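Local coordinates for protein AvrA (Salmonella typhimurium, PDB 6BE0) that probably transfers acetyl groups from acetyl-CoA to serine and threonine residues of target proteins, as a YopJ-family effector that binds inositol hexakisphosphate and coenzyme A, at residues 67-72 with 115-120; 86-91 with 189-194; 126-131 with 137-142. All coordinates share one frame; numbering follows the deposited sequence.

Interaction 1. Residues 67-72 with 115-120; sequences TDLEMM and LVNMGS
L69 and M72, one helical turn apart, meet N117 and L115 of strand 111-117 in a helix-on-sheet packing. The contact illustrates how a helix can rest on a sheet through a few well-placed side chains. The two backbones stay well separated, with CA of M72 8.9 Å from CA of L115, and side chains fill the distance. Just before L69, the D68 carboxylate is engaged outside this contact, in a salt bridge with R292 and a hydrogen bond with Y296 of helix 287-300. L69 follows. With CG swung away from the backbone N (chi1 -175°), it extends its CD1 methyl to the N117 amide, 4.1 Å from ND2, and the two side chains cross at about a right angle. This is a loose van der Waals contact.

M72, one turn on, points at the strand. CG lies anti to the backbone N (chi1 -161°) and the bend at chi2 (56°) sets the sulfur, the polarisable part of the side chain, against L115; the further bend at chi3 only turns CE. Here too the side chains cross nearly perpendicularly. SD lies 3.4 Å from CD1 of L115, while CG of M72 is 4.0 Å from the same methyl. F90 of the neighbouring strand touches L69, M72 and L115, so it completes the apolar layer between helix and sheet. At the strand end, the N117 carboxamide is steadied through its oxygen, which accepts from the backbone N of H124 and also makes an Asx turn: G119 N donates to N117 OD1 over 3.3 Å, from well above the carbonyl plane.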
loop_
_atom_site.group_PDB
_atom_site.type_symbol
_atom_site.label_atom_id
_atom_site.label_comp_id
_atom_site.label_asym_id
_atom_site.label_seq_id
_atom_site.Cartn_x
_atom_site.Cartn_y
_atom_site.Cartn_z
ATOM N N THR A 67 13.144 7.433 -7.692
ATOM C CA THR A 67 14.096 6.487 -7.122
ATOM C C THR A 67 13.371 5.225 -6.661
ATOM O O THR A 67 13.849 4.113 -6.889
ATOM C CB THR A 67 14.877 7.101 -5.944
ATOM O OG1 THR A 67 15.551 8.287 -6.383
ATOM C CG2 THR A 67 15.904 6.109 -5.400
ATOM N N ASP A 68 12.220 5.398 -6.018
ATOM C CA ASP A 68 11.399 4.261 -5.610
ATOM C C ASP A 68 11.079 3.377 -6.810
ATOM O O ASP A 68 11.201 2.156 -6.737
ATOM C CB ASP A 68 10.100 4.729 -4.950
ATOM C CG ASP A 68 10.310 5.246 -3.538
ATOM O OD1 ASP A 68 11.394 5.015 -2.960
ATOM O OD2 ASP A 68 9.373 5.874 -3.000
ATOM N N LEU A 69 10.677 4.002 -7.915
ATOM C CA LEU A 69 10.365 3.268 -9.136
ATOM C C LEU A 69 11.561 2.441 -9.593
ATOM O O LEU A 69 11.422 1.263 -9.918
ATOM C CB LEU A 69 9.941 4.224 -10.253
ATOM C CG LEU A 69 9.484 3.538 -11.545
ATOM C CD1 LEU A 69 8.150 2.832 -11.339
ATOM C CD2 LEU A 69 9.396 4.530 -12.695
ATOM N N GLU A 70 12.735 3.065 -9.611
ATOM C CA GLU A 70 13.952 2.395 -10.056
ATOM C C GLU A 70 14.319 1.224 -9.149
ATOM O O GLU A 70 14.766 0.178 -9.622
ATOM C CB GLU A 70 15.118 3.387 -10.113
ATOM C CG GLU A 70 14.995 4.430 -11.215
ATOM C CD GLU A 70 16.123 5.444 -11.190
ATOM O OE1 GLU A 70 17.250 5.076 -10.793
ATOM O OE2 GLU A 70 15.882 6.612 -11.565
ATOM N N MET A 71 14.125 1.403 -7.846
ATOM C CA MET A 71 14.499 0.390 -6.865
ATOM C C MET A 71 13.466 -0.726 -6.745
ATOM O O MET A 71 13.759 -1.792 -6.201
ATOM C CB MET A 71 14.695 1.031 -5.488
ATOM C CG MET A 71 15.832 2.035 -5.404
ATOM S SD MET A 71 17.410 1.392 -5.984
ATOM C CE MET A 71 17.586 -0.065 -4.957
ATOM N N MET A 72 12.262 -0.484 -7.253
ATOM C CA MET A 72 11.121 -1.350 -6.959
ATOM C C MET A 72 11.327 -2.814 -7.363
ATOM O O MET A 72 10.966 -3.710 -6.602
ATOM C CB MET A 72 9.860 -0.809 -7.637
ATOM C CG MET A 72 8.567 -1.349 -7.042
ATOM S SD MET A 72 8.431 -1.051 -5.266
ATOM C CE MET A 72 8.362 0.735 -5.218
ATOM N N LEU A 115 2.009 -4.510 -7.248
ATOM C CA LEU A 115 2.363 -3.097 -7.236
ATOM C C LEU A 115 2.217 -2.576 -8.654
ATOM O O LEU A 115 2.917 -3.029 -9.561
ATOM C CB LEU A 115 3.786 -2.865 -6.726
ATOM C CG LEU A 115 4.091 -3.228 -5.272
ATOM C CD1 LEU A 115 5.451 -2.671 -4.891
ATOM C CD2 LEU A 115 3.018 -2.718 -4.322
ATOM N N VAL A 116 1.303 -1.631 -8.840
ATOM C CA VAL A 116 0.986 -1.121 -10.168
ATOM C C VAL A 116 1.233 0.379 -10.265
ATOM O O VAL A 116 0.711 1.160 -9.472
ATOM C CB VAL A 116 -0.484 -1.430 -10.552
ATOM C CG1 VAL A 116 -1.452 -0.963 -9.464
ATOM C CG2 VAL A 116 -0.833 -0.815 -11.909
ATOM N N ASN A 117 2.045 0.769 -11.242
ATOM C CA ASN A 117 2.190 2.173 -11.596
ATOM C C ASN A 117 1.047 2.574 -12.517
ATOM O O ASN A 117 1.029 2.210 -13.692
ATOM C CB ASN A 117 3.535 2.442 -12.268
ATOM C CG ASN A 117 3.760 3.919 -12.543
ATOM O OD1 ASN A 117 3.010 4.772 -12.066
ATOM N ND2 ASN A 117 4.800 4.228 -13.308
ATOM N N MET A 118 0.092 3.320 -11.975
ATOM C CA MET A 118 -1.124 3.652 -12.704
ATOM C C MET A 118 -0.906 4.851 -13.617
ATOM O O MET A 118 -1.618 5.026 -14.604
ATOM C CB MET A 118 -2.267 3.935 -11.728
ATOM C CG MET A 118 -2.300 2.998 -10.525
ATOM S SD MET A 118 -3.963 2.486 -10.069
ATOM C CE MET A 118 -4.141 1.048 -11.106
ATOM N N GLY A 119 0.083 5.672 -13.288
ATOM C CA GLY A 119 0.376 6.861 -14.065
ATOM C C GLY A 119 1.060 6.551 -15.382
ATOM O O GLY A 119 1.671 5.494 -15.541
ATOM N N SER A 120 0.950 7.479 -16.329
ATOM C CA SER A 120 1.657 7.386 -17.601
ATOM C C SER A 120 2.865 8.320 -17.599
ATOM O O SER A 120 4.003 7.877 -17.453
ATOM C CB SER A 120 0.727 7.729 -18.764
ATOM O OG SER A 120 1.467 7.978 -19.946
#

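Interaction 2. Residues 86-91 with 189-194; sequences LNLKFV and FSLALA
A194 and L88 form the heart of this contact, in which helix 186-199 packs against strand 88-91, an outermost strand of the five-stranded mixed sheet. It is an example of how a small residue lets a helix approach a sheet: the nearest pair of CA atoms, those of L88 and A194, are 7.5 Å apart. A194 is the more deeply covered of the two. Its methyl points to the strand and is received by both branches of L88, with CB of A194 4.0 Å from CD1 of L88 and 4.2 Å from CD2. The isobutyl group thus straddles the alanine. It can do so because chi1 of -174° carries CG away from the backbone N and out toward the helix.

One turn earlier on the helix, L191 adds a second apolar contact. It meets L88 at about a right angle, its CD1 4.0 Å from CD2 of L88, so that this single strand residue bridges two successive turns. The same L191 side chain lies about 7 Å from the bound inositol hexakisphosphate.

L86, in the loop just before the strand, is the third main contributor. Its side chain is also about 4 Å from those of Y83 and K195, both of which bind inositol hexakisphosphate, which places the hydrophobic contact directly beside the phosphate-binding surface. Rather than another hydrocarbon, L86 meets the backbone of the helix: its CD1 methyl sits 3.2 Å from the carbonyl O of A194, a close approach, and 3.9 Å from the carbonyl C of A194.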
loop_
_atom_site.group_PDB
_atom_site.type_symbol
_atom_site.label_atom_id
_atom_site.label_comp_id
_atom_site.label_asym_id
_atom_site.label_seq_id
_atom_site.Cartn_x
_atom_site.Cartn_y
_atom_site.Cartn_z
ATOM N N LEU A 86 3.921 -14.594 -0.443
ATOM C CA LEU A 86 3.459 -13.247 -0.760
ATOM C C LEU A 86 2.933 -13.130 -2.190
ATOM O O LEU A 86 1.886 -12.525 -2.421
ATOM C CB LEU A 86 4.595 -12.244 -0.542
ATOM C CG LEU A 86 4.331 -10.788 -0.934
ATOM C CD1 LEU A 86 3.269 -10.166 -0.044
ATOM C CD2 LEU A 86 5.624 -9.986 -0.877
ATOM N N ASN A 87 3.667 -13.707 -3.139
ATOM C CA ASN A 87 3.315 -13.629 -4.555
ATOM C C ASN A 87 3.111 -12.190 -5.020
ATOM O O ASN A 87 2.014 -11.813 -5.443
ATOM C CB ASN A 87 2.054 -14.448 -4.841
ATOM C CG ASN A 87 2.288 -15.941 -4.726
ATOM O OD1 ASN A 87 3.425 -16.411 -4.784
ATOM N ND2 ASN A 87 1.208 -16.697 -4.571
ATOM N N LEU A 88 4.171 -11.393 -4.942
ATOM C CA LEU A 88 4.107 -9.998 -5.356
ATOM C C LEU A 88 4.667 -9.813 -6.761
ATOM O O LEU A 88 5.728 -10.342 -7.094
ATOM C CB LEU A 88 4.868 -9.110 -4.370
ATOM C CG LEU A 88 4.754 -7.601 -4.602
ATOM C CD1 LEU A 88 3.299 -7.145 -4.573
ATOM C CD2 LEU A 88 5.567 -6.847 -3.562
ATOM N N LYS A 89 3.933 -9.063 -7.578
ATOM C CA LYS A 89 4.360 -8.719 -8.928
ATOM C C LYS A 89 4.370 -7.206 -9.106
ATOM O O LYS A 89 3.468 -6.513 -8.636
ATOM C CB LYS A 89 3.440 -9.359 -9.971
ATOM C CG LYS A 89 3.654 -10.851 -10.177
ATOM C CD LYS A 89 4.992 -11.126 -10.842
ATOM C CE LYS A 89 5.110 -12.569 -11.297
ATOM N NZ LYS A 89 6.457 -12.846 -11.866
ATOM N N PHE A 90 5.398 -6.698 -9.775
ATOM C CA PHE A 90 5.466 -5.284 -10.115
ATOM C C PHE A 90 5.067 -5.088 -11.569
ATOM O O PHE A 90 5.701 -5.631 -12.475
ATOM C CB PHE A 90 6.870 -4.731 -9.863
ATOM C CG PHE A 90 7.042 -3.298 -10.288
ATOM C CD1 PHE A 90 6.170 -2.319 -9.841
ATOM C CD2 PHE A 90 8.082 -2.931 -11.123
ATOM C CE1 PHE A 90 6.328 -1.000 -10.229
ATOM C CE2 PHE A 90 8.247 -1.616 -11.512
ATOM C CZ PHE A 90 7.369 -0.649 -11.064
ATOM N N VAL A 91 4.003 -4.321 -11.779
ATOM C CA VAL A 91 3.506 -4.029 -13.118
ATOM C C VAL A 91 3.566 -2.525 -13.351
ATOM O O VAL A 91 3.422 -1.739 -12.415
ATOM C CB VAL A 91 2.069 -4.552 -13.321
ATOM C CG1 VAL A 91 2.049 -6.072 -13.252
ATOM C CG2 VAL A 91 1.123 -3.955 -12.288
ATOM N N PHE A 189 4.369 3.054 0.764
ATOM C CA PHE A 189 3.100 2.652 1.360
ATOM C C PHE A 189 2.571 1.379 0.708
ATOM O O PHE A 189 2.145 0.454 1.396
ATOM C CB PHE A 189 2.063 3.771 1.235
ATOM C CG PHE A 189 2.077 4.744 2.381
ATOM C CD1 PHE A 189 1.316 4.508 3.513
ATOM C CD2 PHE A 189 2.847 5.895 2.325
ATOM C CE1 PHE A 189 1.325 5.400 4.569
ATOM C CE2 PHE A 189 2.861 6.788 3.379
ATOM C CZ PHE A 189 2.098 6.540 4.502
ATOM N N SER A 190 2.611 1.329 -0.619
ATOM C CA SER A 190 2.067 0.190 -1.349
ATOM C C SER A 190 2.897 -1.070 -1.109
ATOM O O SER A 190 2.356 -2.173 -0.995
ATOM C CB SER A 190 1.999 0.501 -2.845
ATOM O OG SER A 190 1.067 1.537 -3.111
ATOM N N LEU A 191 4.214 -0.902 -1.033
ATOM C CA LEU A 191 5.110 -2.023 -0.785
ATOM C C LEU A 191 4.885 -2.596 0.608
ATOM O O LEU A 191 4.849 -3.811 0.792
ATOM C CB LEU A 191 6.568 -1.591 -0.946
ATOM C CG LEU A 191 7.633 -2.662 -0.696
ATOM C CD1 LEU A 191 7.442 -3.865 -1.610
ATOM C CD2 LEU A 191 9.019 -2.066 -0.878
ATOM N N ALA A 192 4.734 -1.712 1.587
ATOM C CA ALA A 192 4.502 -2.127 2.965
ATOM C C ALA A 192 3.156 -2.829 3.099
ATOM O O ALA A 192 3.063 -3.905 3.693
ATOM C CB ALA A 192 4.570 -0.928 3.898
ATOM N N LEU A 193 2.117 -2.213 2.541
ATOM C CA LEU A 193 0.777 -2.787 2.571
ATOM C C LEU A 193 0.740 -4.150 1.887
ATOM O O LEU A 193 0.037 -5.055 2.332
ATOM C CB LEU A 193 -0.223 -1.840 1.905
ATOM C CG LEU A 193 -0.528 -0.544 2.659
ATOM C CD1 LEU A 193 -1.393 0.373 1.807
ATOM C CD2 LEU A 193 -1.197 -0.828 3.993
ATOM N N ALA A 194 1.503 -4.291 0.807
ATOM C CA ALA A 194 1.563 -5.551 0.072
ATOM C C ALA A 194 1.970 -6.694 0.996
ATOM O O ALA A 194 1.373 -7.771 0.968
ATOM C CB ALA A 194 2.531 -5.441 -1.093
#

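Interaction 3. Residues 126-131 with 137-142; sequences SVVDFR and TSVILF
V127 to R131 pair with S138 to F142 in an antiparallel beta hairpin at the middle of the mixed sheet, a worked example of a ladder reinforced by packing on both faces. The strand axes run 4.7 Å apart at 163°. Backbone hydrogen bonds supply the ladder. D129 and I140 bond reciprocally, as do R131 and S138, while F142 N donates to V127 O over 2.8 Å in a nearly straight bond (167° at the hydrogen). Between these pairs, carbonyls receive CA-H...O contacts too, such as that from CA of V128 to I140 O at 3.3 Å.

Apolar side chains pack together on the face bearing V128, F130, V139 and L141. V128 splits its branches: CG1 reaches V139, and CG2 meets CD1 of L141 at 3.4 Å. That same L141 methyl is 3.6 Å from CB of S126. The F130 ring, carried by a chi1 of 173°, presents CE1 to CG2 of T137 at 3.5 Å; helix 94-106 packs over this face through I101.

On the face bearing V127, D129, R131, S138, I140 and F142, the polar ends bond to neighbouring elements. D129 forms a salt bridge with R113 and a hydrogen bond with H208; S138 OG also bonds to H208, so one histidine joins both strands to helix 205-212. R131 turns away to F201, where it finds both a carbonyl and a cation-pi partner. Packing round the F142 ring completes this side: I140 CG2 lies over one face of the ring, near its rim, and D129 CB stands at the ring edge, 3.9 Å from CE1 of F142.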
loop_
_atom_site.group_PDB
_atom_site.type_symbol
_atom_site.label_atom_id
_atom_site.label_comp_id
_atom_site.label_asym_id
_atom_site.label_seq_id
_atom_site.Cartn_x
_atom_site.Cartn_y
_atom_site.Cartn_z
ATOM N N SER A 126 0.221 2.022 -6.706
ATOM C CA SER A 126 -0.769 1.498 -5.769
ATOM C C SER A 126 -0.540 0.007 -5.557
ATOM O O SER A 126 0.310 -0.594 -6.214
ATOM C CB SER A 126 -2.189 1.742 -6.282
ATOM O OG SER A 126 -2.428 3.121 -6.493
ATOM N N VAL A 127 -1.300 -0.583 -4.640
ATOM C CA VAL A 127 -1.229 -2.019 -4.396
ATOM C C VAL A 127 -2.601 -2.658 -4.593
ATOM O O VAL A 127 -3.619 -2.111 -4.170
ATOM C CB VAL A 127 -0.698 -2.336 -2.978
ATOM C CG1 VAL A 127 -1.621 -1.775 -1.906
ATOM C CG2 VAL A 127 -0.510 -3.839 -2.802
ATOM N N VAL A 128 -2.611 -3.813 -5.251
ATOM C CA VAL A 128 -3.835 -4.566 -5.499
ATOM C C VAL A 128 -3.757 -5.915 -4.802
ATOM O O VAL A 128 -2.743 -6.602 -4.902
ATOM C CB VAL A 128 -4.071 -4.791 -7.009
ATOM C CG1 VAL A 128 -5.322 -5.636 -7.247
ATOM C CG2 VAL A 128 -4.177 -3.463 -7.738
ATOM N N ASP A 129 -4.820 -6.292 -4.097
ATOM C CA ASP A 129 -4.897 -7.618 -3.494
ATOM C C ASP A 129 -5.798 -8.519 -4.330
ATOM O O ASP A 129 -6.916 -8.142 -4.684
ATOM C CB ASP A 129 -5.412 -7.544 -2.058
ATOM C CG ASP A 129 -5.137 -8.819 -1.271
ATOM O OD1 ASP A 129 -4.148 -9.518 -1.582
ATOM O OD2 ASP A 129 -5.905 -9.120 -0.336
ATOM N N PHE A 130 -5.291 -9.709 -4.632
ATOM C CA PHE A 130 -5.969 -10.672 -5.494
ATOM C C PHE A 130 -6.278 -11.942 -4.705
ATOM O O PHE A 130 -5.397 -12.520 -4.073
ATOM C CB PHE A 130 -5.098 -10.980 -6.718
ATOM C CG PHE A 130 -5.627 -12.082 -7.590
ATOM C CD1 PHE A 130 -6.431 -11.797 -8.681
ATOM C CD2 PHE A 130 -5.299 -13.401 -7.331
ATOM C CE1 PHE A 130 -6.909 -12.812 -9.489
ATOM C CE2 PHE A 130 -5.773 -14.419 -8.134
ATOM C CZ PHE A 130 -6.580 -14.125 -9.214
ATOM N N ARG A 131 -7.536 -12.368 -4.746
ATOM C CA ARG A 131 -7.992 -13.506 -3.953
ATOM C C ARG A 131 -9.139 -14.231 -4.652
ATOM O O ARG A 131 -10.183 -13.631 -4.913
ATOM C CB ARG A 131 -8.435 -13.031 -2.562
ATOM C CG ARG A 131 -8.889 -14.133 -1.602
ATOM C CD ARG A 131 -7.734 -14.675 -0.771
ATOM N NE ARG A 131 -7.173 -13.669 0.132
ATOM C CZ ARG A 131 -7.580 -13.459 1.382
ATOM N NH1 ARG A 131 -8.564 -14.178 1.908
ATOM N NH2 ARG A 131 -6.999 -12.520 2.116
ATOM N N THR A 137 -13.590 -14.466 -8.334
ATOM C CA THR A 137 -12.324 -13.744 -8.230
ATOM C C THR A 137 -12.529 -12.354 -7.634
ATOM O O THR A 137 -13.361 -11.580 -8.112
ATOM C CB THR A 137 -11.648 -13.612 -9.613
ATOM O OG1 THR A 137 -11.320 -14.914 -10.111
ATOM C CG2 THR A 137 -10.375 -12.771 -9.535
ATOM N N SER A 138 -11.759 -12.046 -6.593
ATOM C CA SER A 138 -11.822 -10.745 -5.933
ATOM C C SER A 138 -10.561 -9.932 -6.204
ATOM O O SER A 138 -9.444 -10.412 -6.013
ATOM C CB SER A 138 -12.020 -10.914 -4.425
ATOM O OG SER A 138 -12.014 -9.660 -3.765
ATOM N N VAL A 139 -10.757 -8.696 -6.648
ATOM C CA VAL A 139 -9.657 -7.782 -6.926
ATOM C C VAL A 139 -9.919 -6.461 -6.216
ATOM O O VAL A 139 -10.900 -5.783 -6.511
ATOM C CB VAL A 139 -9.490 -7.539 -8.441
ATOM C CG1 VAL A 139 -8.317 -6.609 -8.718
ATOM C CG2 VAL A 139 -9.306 -8.862 -9.170
ATOM N N ILE A 140 -9.046 -6.101 -5.281
ATOM C CA ILE A 140 -9.211 -4.865 -4.523
ATOM C C ILE A 140 -7.995 -3.962 -4.667
ATOM O O ILE A 140 -6.884 -4.330 -4.286
ATOM C CB ILE A 140 -9.464 -5.147 -3.031
ATOM C CG1 ILE A 140 -10.710 -6.025 -2.875
ATOM C CG2 ILE A 140 -9.636 -3.833 -2.264
ATOM C CD1 ILE A 140 -11.004 -6.453 -1.450
ATOM N N LEU A 141 -8.226 -2.774 -5.217
ATOM C CA LEU A 141 -7.186 -1.768 -5.381
ATOM C C LEU A 141 -7.155 -0.855 -4.162
ATOM O O LEU A 141 -8.152 -0.210 -3.841
ATOM C CB LEU A 141 -7.431 -0.952 -6.655
ATOM C CG LEU A 141 -6.512 0.247 -6.914
ATOM C CD1 LEU A 141 -5.083 -0.194 -7.165
ATOM C CD2 LEU A 141 -7.037 1.061 -8.087
ATOM N N PHE A 142 -6.013 -0.808 -3.484
ATOM C CA PHE A 142 -5.855 0.046 -2.314
ATOM C C PHE A 142 -5.074 1.305 -2.663
ATOM O O PHE A 142 -3.951 1.232 -3.163
ATOM C CB PHE A 142 -5.154 -0.708 -1.182
ATOM C CG PHE A 142 -5.961 -1.843 -0.621
ATOM C CD1 PHE A 142 -5.862 -3.115 -1.158
ATOM C CD2 PHE A 142 -6.821 -1.638 0.442
ATOM C CE1 PHE A 142 -6.604 -4.160 -0.644
ATOM C CE2 PHE A 142 -7.566 -2.681 0.961
ATOM C CZ PHE A 142 -7.456 -3.940 0.417
#

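Overall arrangement
From the N terminus, helix 65-82 opens interaction 1, and strand 88-91 opens interaction 2 before strand 111-117 closes the first loop. The two contacts therefore cross along the chain, and they meet in space: L115 pairs with K89 and V91 between adjacent strands. Interaction 3 then opens and closes as a short hairpin, lying wholly within the long excursion that ends when helix 186-199 returns to strand 88-91. V116 bonds to S126, linking interactions 1 and 3 across neighbouring strands, while A194 and S190 rest against residues 126-127. All three contacts involve one sheet: interaction 3 pairs two of its strands, and interactions 1 and 2 pack helices 65-82 and 186-199 against it.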